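PDB 3LWJ: putative TetR-family transcriptional regulator from Syntrophomonas wolfei subsp. wolfei, which probably binds DNA through an N-terminal helix-turn-helix domain and regulates transcription, as other members of the TetR family do. Local coordinates for residues Phe67-Tyr79 against Glu91-Asn103. Numbering follows the deposited sequence. Where two conformers were deposited one is given.
Sequences FAKQIISSISEYY and ETKRLTMEVFAQN. With EDO (1,2-ethanediol), chain B.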
ATOM      1  N   PHE A  67      -5.971  14.748 -10.337  1.00 22.60           N
ATOM      2  CA  PHE A  67      -5.080  13.605 -10.562  1.00 22.99           C
ATOM      3  C   PHE A  67      -5.863  12.411 -11.112  1.00 22.68           C
ATOM      4  O   PHE A  67      -5.494  11.831 -12.128  1.00 23.05           O
ATOM      5  CB  PHE A  67      -4.420  13.269  -9.227  1.00 23.16           C
ATOM      6  CG  PHE A  67      -3.120  12.475  -9.285  1.00 25.21           C
ATOM      7  CD1 PHE A  67      -2.319  12.390 -10.431  1.00 24.23           C
ATOM      8  CD2 PHE A  67      -2.674  11.862  -8.115  1.00 24.26           C
ATOM      9  CE1 PHE A  67      -1.119  11.687 -10.401  1.00 27.44           C
ATOM     10  CE2 PHE A  67      -1.475  11.163  -8.079  1.00 29.97           C
ATOM     11  CZ  PHE A  67      -0.688  11.081  -9.231  1.00 31.43           C
ATOM     12  N   ALA A  68      -6.947  12.049 -10.431  1.00 23.99           N
ATOM     13  CA  ALA A  68      -7.838  10.960 -10.893  1.00 24.82           C
ATOM     14  C   ALA A  68      -8.334  11.256 -12.301  1.00 23.46           C
ATOM     15  O   ALA A  68      -8.406  10.379 -13.142  1.00 26.38           O
ATOM     16  CB  ALA A  68      -9.062  10.785  -9.930  1.00 19.28           C
ATOM     17  N   LYS A  69      -8.695  12.506 -12.528  1.00 24.95           N
ATOM     18  CA  LYS A  69      -9.239  12.923 -13.780  1.00 26.63           C
ATOM     19  C   LYS A  69      -8.222  12.740 -14.914  1.00 27.09           C
ATOM     20  O   LYS A  69      -8.577  12.318 -16.017  1.00 27.31           O
ATOM     21  CB  LYS A  69      -9.689  14.383 -13.694  1.00 27.36           C
ATOM     22  CG  LYS A  69     -10.433  14.820 -14.924  1.00 32.44           C
ATOM     23  CD  LYS A  69     -10.861  16.269 -14.888  1.00 39.66           C
ATOM     24  CE  LYS A  69     -11.647  16.573 -16.161  1.00 44.49           C
ATOM     25  NZ  LYS A  69     -11.896  18.014 -16.306  1.00 53.37           N
ATOM     26  N   GLN A  70      -6.971  13.074 -14.646  1.00 27.53           N
ATOM     27  CA  GLN A  70      -5.903  12.920 -15.644  1.00 29.85           C
ATOM     28  C   GLN A  70      -5.582  11.429 -15.952  1.00 26.91           C
ATOM     29  O   GLN A  70      -5.398  11.050 -17.120  1.00 25.11           O
ATOM     30  CB  GLN A  70      -4.662  13.669 -15.169  1.00 31.42           C
ATOM     31  CG  GLN A  70      -3.503  13.768 -16.167  1.00 39.48           C
ATOM     32  CD  GLN A  70      -2.240  14.327 -15.502  1.00 44.81           C
ATOM     33  OE1 GLN A  70      -2.305  14.874 -14.389  1.00 44.12           O
ATOM     34  NE2 GLN A  70      -1.087  14.165 -16.165  1.00 35.68           N
ATOM     35  N   ILE A  71      -5.553  10.592 -14.907  1.00 25.54           N
ATOM     36  CA  ILE A  71      -5.398   9.134 -15.050  1.00 22.43           C
ATOM     37  C   ILE A  71      -6.551   8.551 -15.908  1.00 24.79           C
ATOM     38  O   ILE A  71      -6.314   7.860 -16.909  1.00 23.61           O
ATOM     39  CB  ILE A  71      -5.359   8.424 -13.640  1.00 21.61           C
ATOM     40  CG1 ILE A  71      -4.116   8.862 -12.832  1.00 20.62           C
ATOM     41  CG2 ILE A  71      -5.388   6.896 -13.773  1.00 22.50           C
ATOM     42  CD1 ILE A  71      -4.116   8.377 -11.372  1.00 12.77           C
ATOM     43  N   ILE A  72      -7.789   8.866 -15.531  1.00 19.79           N
ATOM     44  CA  ILE A  72      -8.966   8.279 -16.187  1.00 22.43           C
ATOM     45  C   ILE A  72      -9.114   8.740 -17.639  1.00 20.94           C
ATOM     46  O   ILE A  72      -9.493   7.954 -18.480  1.00 22.93           O
ATOM     47  CB  ILE A  72     -10.272   8.560 -15.382  1.00 22.09           C
ATOM     48  CG1 ILE A  72     -10.208   7.835 -14.030  1.00 20.90           C
ATOM     49  CG2 ILE A  72     -11.574   8.159 -16.189  1.00 17.33           C
ATOM     50  CD1 ILE A  72     -11.383   8.170 -13.158  1.00 25.00           C
ATOM     51  N   SER A  73      -8.792   9.998 -17.920  1.00 22.19           N
ATOM     52  CA  SER A  73      -8.902  10.543 -19.290  1.00 24.18           C
ATOM     53  C   SER A  73      -7.766  10.071 -20.210  1.00 24.02           C
ATOM     54  O   SER A  73      -7.989   9.822 -21.406  1.00 19.70           O
ATOM     55  CB  SER A  73      -8.987  12.077 -19.285  1.00 25.43           C
ATOM     56  OG  SER A  73      -7.793  12.648 -18.798  1.00 33.41           O
ATOM     57  N   SER A  74      -6.568   9.909 -19.681  1.00 21.72           N
ATOM     58  CA  SER A  74      -5.488   9.310 -20.470  0.50 22.79           C
ATOM     59  C   SER A  74      -5.859   7.897 -20.939  1.00 21.63           C
ATOM     60  O   SER A  74      -5.671   7.545 -22.092  1.00 21.86           O
ATOM     61  CB  SER A  74      -4.205   9.265 -19.655  0.50 22.80           C
ATOM     62  OG  SER A  74      -3.852  10.570 -19.245  0.50 30.41           O
ATOM     63  N   ILE A  75      -6.401   7.094 -20.034  1.00 20.23           N
ATOM     64  CA  ILE A  75      -6.791   5.725 -20.341  1.00 19.11           C
ATOM     65  C   ILE A  75      -7.957   5.738 -21.367  1.00 21.95           C
ATOM     66  O   ILE A  75      -7.914   5.049 -22.408  1.00 19.53           O
ATOM     67  CB  ILE A  75      -7.200   4.980 -19.054  1.00 20.05           C
ATOM     68  CG1 ILE A  75      -5.976   4.785 -18.128  1.00 19.03           C
ATOM     69  CG2 ILE A  75      -7.788   3.603 -19.364  1.00 17.98           C
ATOM     70  CD1 ILE A  75      -6.296   4.165 -16.769  1.00 17.18           C
ATOM     71  N   SER A  76      -8.982   6.533 -21.068  1.00 23.87           N
ATOM     72  CA  SER A  76     -10.183   6.646 -21.937  1.00 23.47           C
ATOM     73  C   SER A  76      -9.841   7.133 -23.336  1.00 21.71           C
ATOM     74  O   SER A  76     -10.388   6.638 -24.323  1.00 23.36           O
ATOM     75  CB  SER A  76     -11.228   7.567 -21.302  1.00 22.98           C
ATOM     76  OG  SER A  76     -11.536   7.114 -20.003  1.00 29.12           O
ATOM     77  N   GLU A  77      -8.926   8.084 -23.438  1.00 22.30           N
ATOM     78  CA  GLU A  77      -8.425   8.500 -24.749  1.00 24.75           C
ATOM     79  C   GLU A  77      -7.732   7.366 -25.508  1.00 22.57           C
ATOM     80  O   GLU A  77      -7.919   7.219 -26.697  1.00 20.78           O
ATOM     81  CB  GLU A  77      -7.472   9.685 -24.599  1.00 27.41           C
ATOM     82  CG  GLU A  77      -8.194  10.997 -24.325  1.00 37.33           C
ATOM     83  CD  GLU A  77      -7.352  12.017 -23.571  1.00 51.09           C
ATOM     84  OE1 GLU A  77      -6.110  11.865 -23.518  1.00 60.34           O
ATOM     85  OE2 GLU A  77      -7.947  12.971 -23.019  1.00 53.87           O
ATOM     86  N   TYR A  78      -6.918   6.576 -24.822  1.00 20.31           N
ATOM     87  CA  TYR A  78      -6.207   5.463 -25.451  1.00 20.34           C
ATOM     88  C   TYR A  78      -7.193   4.405 -26.001  1.00 22.13           C
ATOM     89  O   TYR A  78      -6.969   3.794 -27.058  1.00 18.05           O
ATOM     90  CB  TYR A  78      -5.240   4.822 -24.434  1.00 21.06           C
ATOM     91  CG  TYR A  78      -4.498   3.593 -24.917  1.00 19.24           C
ATOM     92  CD1 TYR A  78      -3.815   3.585 -26.113  1.00 15.25           C
ATOM     93  CD2 TYR A  78      -4.472   2.437 -24.151  1.00 22.82           C
ATOM     94  CE1 TYR A  78      -3.107   2.452 -26.528  1.00 22.01           C
ATOM     95  CE2 TYR A  78      -3.792   1.303 -24.575  1.00 20.03           C
ATOM     96  CZ  TYR A  78      -3.123   1.313 -25.752  1.00 19.64           C
ATOM     97  OH  TYR A  78      -2.445   0.178 -26.122  1.00 25.75           O
ATOM     98  N   TYR A  79      -8.273   4.196 -25.257  1.00 22.13           N
ATOM     99  CA  TYR A  79      -9.356   3.284 -25.633  1.00 22.54           C
ATOM    100  C   TYR A  79     -10.021   3.627 -26.967  1.00 20.81           C
ATOM    101  O   TYR A  79     -10.624   2.758 -27.589  1.00 18.08           O
ATOM    102  CB  TYR A  79     -10.456   3.304 -24.543  1.00 24.82           C
ATOM    103  CG  TYR A  79     -10.188   2.488 -23.295  1.00 23.05           C
ATOM    104  CD1 TYR A  79      -8.912   2.007 -22.983  1.00 28.79           C
ATOM    105  CD2 TYR A  79     -11.238   2.185 -22.420  1.00 24.73           C
ATOM    106  CE1 TYR A  79      -8.697   1.248 -21.806  1.00 21.17           C
ATOM    107  CE2 TYR A  79     -11.029   1.415 -21.262  1.00 32.77           C
ATOM    108  CZ  TYR A  79      -9.755   0.945 -20.972  1.00 30.21           C
ATOM    109  OH  TYR A  79      -9.537   0.186 -19.827  1.00 34.11           O
ATOM    110  N   GLU A  91      -0.999  -1.971 -21.276  1.00 21.90           N
ATOM    111  CA  GLU A  91      -0.506  -0.627 -21.554  1.00 25.15           C
ATOM    112  C   GLU A  91      -1.140   0.416 -20.678  1.00 22.95           C
ATOM    113  O   GLU A  91      -0.501   1.444 -20.420  1.00 27.27           O
ATOM    114  CB  GLU A  91      -0.736  -0.196 -23.007  1.00 26.81           C
ATOM    115  CG  GLU A  91       0.351  -0.518 -23.943  1.00 33.41           C
ATOM    116  CD  GLU A  91       1.737  -0.145 -23.464  1.00 26.64           C
ATOM    117  OE1 GLU A  91       2.035   1.046 -23.190  1.00 29.18           O
ATOM    118  OE2 GLU A  91       2.540  -1.089 -23.404  1.00 31.04           O
ATOM    119  N   THR A  92      -2.392   0.206 -20.252  1.00 22.59           N
ATOM    120  CA  THR A  92      -3.004   1.193 -19.362  1.00 24.49           C
ATOM    121  C   THR A  92      -2.221   1.309 -18.024  1.00 25.87           C
ATOM    122  O   THR A  92      -2.209   2.358 -17.413  1.00 22.43           O
ATOM    123  CB  THR A  92      -4.495   0.961 -19.080  1.00 24.37           C
ATOM    124  OG1 THR A  92      -4.749  -0.412 -18.697  1.00 27.99           O
ATOM    125  CG2 THR A  92      -5.336   1.327 -20.329  1.00 17.72           C
ATOM    126  N   LYS A  93      -1.554   0.235 -17.619  1.00 24.72           N
ATOM    127  CA  LYS A  93      -0.795   0.268 -16.358  1.00 24.01           C
ATOM    128  C   LYS A  93       0.446   1.132 -16.577  1.00 22.53           C
ATOM    129  O   LYS A  93       0.732   2.016 -15.791  1.00 24.46           O
ATOM    130  CB  LYS A  93      -0.453  -1.142 -15.900  1.00 20.02           C
ATOM    131  CG  LYS A  93      -1.630  -2.091 -15.789  1.00 20.67           C
ATOM    132  CD  LYS A  93      -2.763  -1.549 -14.957  1.00 23.35           C
ATOM    133  CE  LYS A  93      -3.976  -2.425 -15.113  1.00 22.20           C
ATOM    134  NZ  LYS A  93      -4.712  -2.213 -16.403  1.00 22.94           N
ATOM    135  N   ARG A  94       1.122   0.956 -17.709  1.00 23.65           N
ATOM    136  CA  ARG A  94       2.206   1.868 -18.041  1.00 23.60           C
ATOM    137  C   ARG A  94       1.744   3.335 -18.102  1.00 24.97           C
ATOM    138  O   ARG A  94       2.363   4.210 -17.482  1.00 24.25           O
ATOM    139  CB  ARG A  94       2.915   1.458 -19.323  1.00 24.15           C
ATOM    140  CG  ARG A  94       3.825   2.525 -19.831  1.00 21.65           C
ATOM    141  CD  ARG A  94       4.996   2.021 -20.687  1.00 23.76           C
ATOM    142  NE  ARG A  94       4.699   0.884 -21.548  1.00 31.68           N
ATOM    143  CZ  ARG A  94       5.534  -0.129 -21.758  1.00 29.11           C
ATOM    144  NH1 ARG A  94       6.715  -0.146 -21.145  1.00 32.24           N
ATOM    145  NH2 ARG A  94       5.194  -1.126 -22.587  1.00 29.23           N
ATOM    146  N   LEU A  95       0.661   3.608 -18.832  1.00 25.51           N
ATOM    147  CA  LEU A  95       0.086   4.957 -18.831  1.00 24.67           C
ATOM    148  C   LEU A  95      -0.125   5.496 -17.449  1.00 24.67           C
ATOM    149  O   LEU A  95       0.216   6.649 -17.197  1.00 22.47           O
ATOM    150  CB  LEU A  95      -1.283   5.037 -19.530  1.00 27.79           C
ATOM    151  CG  LEU A  95      -1.282   5.204 -21.019  1.00 30.98           C
ATOM    152  CD1 LEU A  95      -2.726   5.281 -21.513  1.00 23.81           C
ATOM    153  CD2 LEU A  95      -0.446   6.428 -21.430  1.00 32.22           C
ATOM    154  N   THR A  96      -0.735   4.699 -16.561  1.00 24.12           N
ATOM    155  CA  THR A  96      -1.031   5.188 -15.229  1.00 23.45           C
ATOM    156  C   THR A  96       0.269   5.525 -14.534  1.00 20.66           C
ATOM    157  O   THR A  96       0.381   6.573 -13.903  1.00 18.29           O
ATOM    158  CB  THR A  96      -1.798   4.158 -14.367  1.00 26.00           C
ATOM    159  OG1 THR A  96      -3.033   3.826 -15.000  1.00 25.86           O
ATOM    160  CG2 THR A  96      -2.038   4.713 -12.983  1.00 22.89           C
HETATM  161  N   MSE A  97       1.246   4.634 -14.652  1.00 22.32           N
HETATM  162  CA  MSE A  97       2.533   4.820 -13.953  1.00 24.64           C
HETATM  163  C   MSE A  97       3.197   6.115 -14.501  1.00 24.65           C
HETATM  164  O   MSE A  97       3.853   6.868 -13.750  1.00 22.76           O
HETATM  165  CB  MSE A  97       3.488   3.593 -14.093  1.00 21.23           C
HETATM  166  CG  MSE A  97       3.267   2.255 -13.161  1.00 20.31           C
HETATM  167 SE   MSE A  97       2.083   2.616 -11.653  0.75 39.51          SE
HETATM  168  CE  MSE A  97       3.404   2.880 -10.245  1.00 31.16           C
ATOM    169  N   GLU A  98       3.016   6.405 -15.788  1.00 27.00           N
ATOM    170  CA  GLU A  98       3.571   7.659 -16.350  1.00 26.64           C
ATOM    171  C   GLU A  98       2.843   8.909 -15.821  1.00 27.10           C
ATOM    172  O   GLU A  98       3.469   9.947 -15.628  1.00 27.92           O
ATOM    173  CB  GLU A  98       3.559   7.683 -17.890  1.00 28.51           C
ATOM    174  CG  GLU A  98       4.378   6.578 -18.617  1.00 39.52           C
ATOM    175  CD  GLU A  98       5.908   6.777 -18.645  1.00 47.03           C
ATOM    176  OE1 GLU A  98       6.419   7.808 -18.109  1.00 51.01           O
ATOM    177  OE2 GLU A  98       6.595   5.881 -19.222  1.00 45.35           O
ATOM    178  N   VAL A  99       1.534   8.838 -15.576  1.00 26.06           N
ATOM    179  CA  VAL A  99       0.836   9.989 -14.983  1.00 24.69           C
ATOM    180  C   VAL A  99       1.415  10.229 -13.577  1.00 25.53           C
ATOM    181  O   VAL A  99       1.704  11.365 -13.207  1.00 26.09           O
ATOM    182  CB  VAL A  99      -0.708   9.793 -14.949  1.00 25.23           C
ATOM    183  CG1 VAL A  99      -1.383  10.929 -14.248  1.00 27.70           C
ATOM    184  CG2 VAL A  99      -1.276   9.639 -16.353  1.00 21.10           C
ATOM    185  N   PHE A 100       1.615   9.153 -12.810  1.00 25.72           N
ATOM    186  CA  PHE A 100       2.240   9.289 -11.499  1.00 26.26           C
ATOM    187  C   PHE A 100       3.561  10.071 -11.640  1.00 25.11           C
ATOM    188  O   PHE A 100       3.765  11.040 -10.920  1.00 24.66           O
ATOM    189  CB  PHE A 100       2.528   7.930 -10.840  1.00 25.53           C
ATOM    190  CG  PHE A 100       1.316   7.167 -10.386  1.00 27.01           C
ATOM    191  CD1 PHE A 100       0.147   7.778 -10.076  1.00 27.83           C
ATOM    192  CD2 PHE A 100       1.403   5.806 -10.200  1.00 36.40           C
ATOM    193  CE1 PHE A 100      -0.951   7.054  -9.617  1.00 35.39           C
ATOM    194  CE2 PHE A 100       0.323   5.088  -9.751  1.00 39.52           C
ATOM    195  CZ  PHE A 100      -0.868   5.734  -9.463  1.00 32.99           C
ATOM    196  N   ALA A 101       4.427   9.654 -12.563  1.00 27.15           N
ATOM    197  CA  ALA A 101       5.745  10.274 -12.752  1.00 30.02           C
ATOM    198  C   ALA A 101       5.688  11.757 -13.190  1.00 33.13           C
ATOM    199  O   ALA A 101       6.561  12.560 -12.818  1.00 33.01           O
ATOM    200  CB  ALA A 101       6.588   9.455 -13.741  1.00 30.98           C
ATOM    201  N   GLN A 102       4.670  12.119 -13.963  1.00 34.85           N
ATOM    202  CA  GLN A 102       4.482  13.516 -14.374  1.00 38.25           C
ATOM    203  C   GLN A 102       4.037  14.397 -13.216  1.00 37.65           C
ATOM    204  O   GLN A 102       4.229  15.607 -13.273  1.00 39.41           O
ATOM    205  CB  GLN A 102       3.470  13.620 -15.519  1.00 40.14           C
ATOM    206  CG  GLN A 102       4.089  13.305 -16.891  1.00 47.52           C
ATOM    207  CD  GLN A 102       3.077  12.758 -17.892  1.00 55.32           C
ATOM    208  OE1 GLN A 102       1.858  12.973 -17.760  1.00 55.37           O
ATOM    209  NE2 GLN A 102       3.579  12.027 -18.892  1.00 50.81           N
ATOM    210  N   ASN A 103       3.444  13.779 -12.186  1.00 32.76           N
ATOM    211  CA  ASN A 103       3.011  14.459 -10.970  1.00 33.29           C
ATOM    212  C   ASN A 103       3.805  13.911  -9.782  1.00 32.51           C
ATOM    213  O   ASN A 103       3.218  13.335  -8.844  1.00 32.14           O
ATOM    214  CB  ASN A 103       1.505  14.199 -10.726  1.00 32.42           C
ATOM    215  CG  ASN A 103       0.618  14.771 -11.837  1.00 41.68           C
ATOM    216  OD1 ASN A 103      -0.032  15.808 -11.630  1.00 39.32           O
ATOM    217  ND2 ASN A 103       0.604  14.118 -13.027  1.00 28.61           N
TER
HETATM  218  C1  EDO B 202      -8.797  -0.825 -15.503  1.00 51.58           C
HETATM  219  O1  EDO B 202      -8.476   0.205 -16.476  1.00 49.10           O
HETATM  220  C2  EDO B 202      -7.807  -1.964 -15.240  1.00 47.90           C
HETATM  221  O2  EDO B 202      -7.552  -2.831 -16.361  1.00 48.90           O
HETATM  222  O   HOH W   1      -7.755  -1.879 -19.494  1.00 22.16           O
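Two roughly antiparallel helices of the all-helical region that follows the helix-turn-helix pack here, with V99 of 91-103 set as a knob into a hole made by F67, Q70, I71 and S74 of 67-79. The segment axes come within 9.6 Å and run at 145°. V99 CG1 stands anti to its own backbone nitrogen (chi1 176°) and enters the hole, 3.7 Å from I71 CG1. The other branch, V99 CG2, faces S74 OG, which in the conformer given is itself bonded back to Q70 O.

At one end the F67 ring reaches the last turn of the partner helix obliquely. F67 CZ meets the edge of the F100 ring, 3.5 Å from F100 CD1, with the ring planes 59° apart. F67 CE1 also lies 3.6 Å from N103 CB. The N103 amide closes this end: N103 ND2 donates to V99 O at 3.0 Å, with that oxygen in the N103 amide plane. It also gives a longer, bent bond to Q70 OE1 at 3.3 Å.

At the other end T92 CG2 is wedged against I75 CG2 at 3.5 Å, a tight fit. The same methyl touches the rings of Y78, at its edge, and Y79. T92 OG1 bonds to R88 O in the preceding turn, and T92 CG2, anti to the carbonyl carbon, faces the partner helix. L95 CD1 packs on Y78 CB, and E91 CB lies near Y78 OH. I75 also touches F134 of helix 118-144. This antiparallel pairing of helices 56-79 and 85-102, with V99 as a knob, belongs to the helical bundle characteristic of TetR-family regulators.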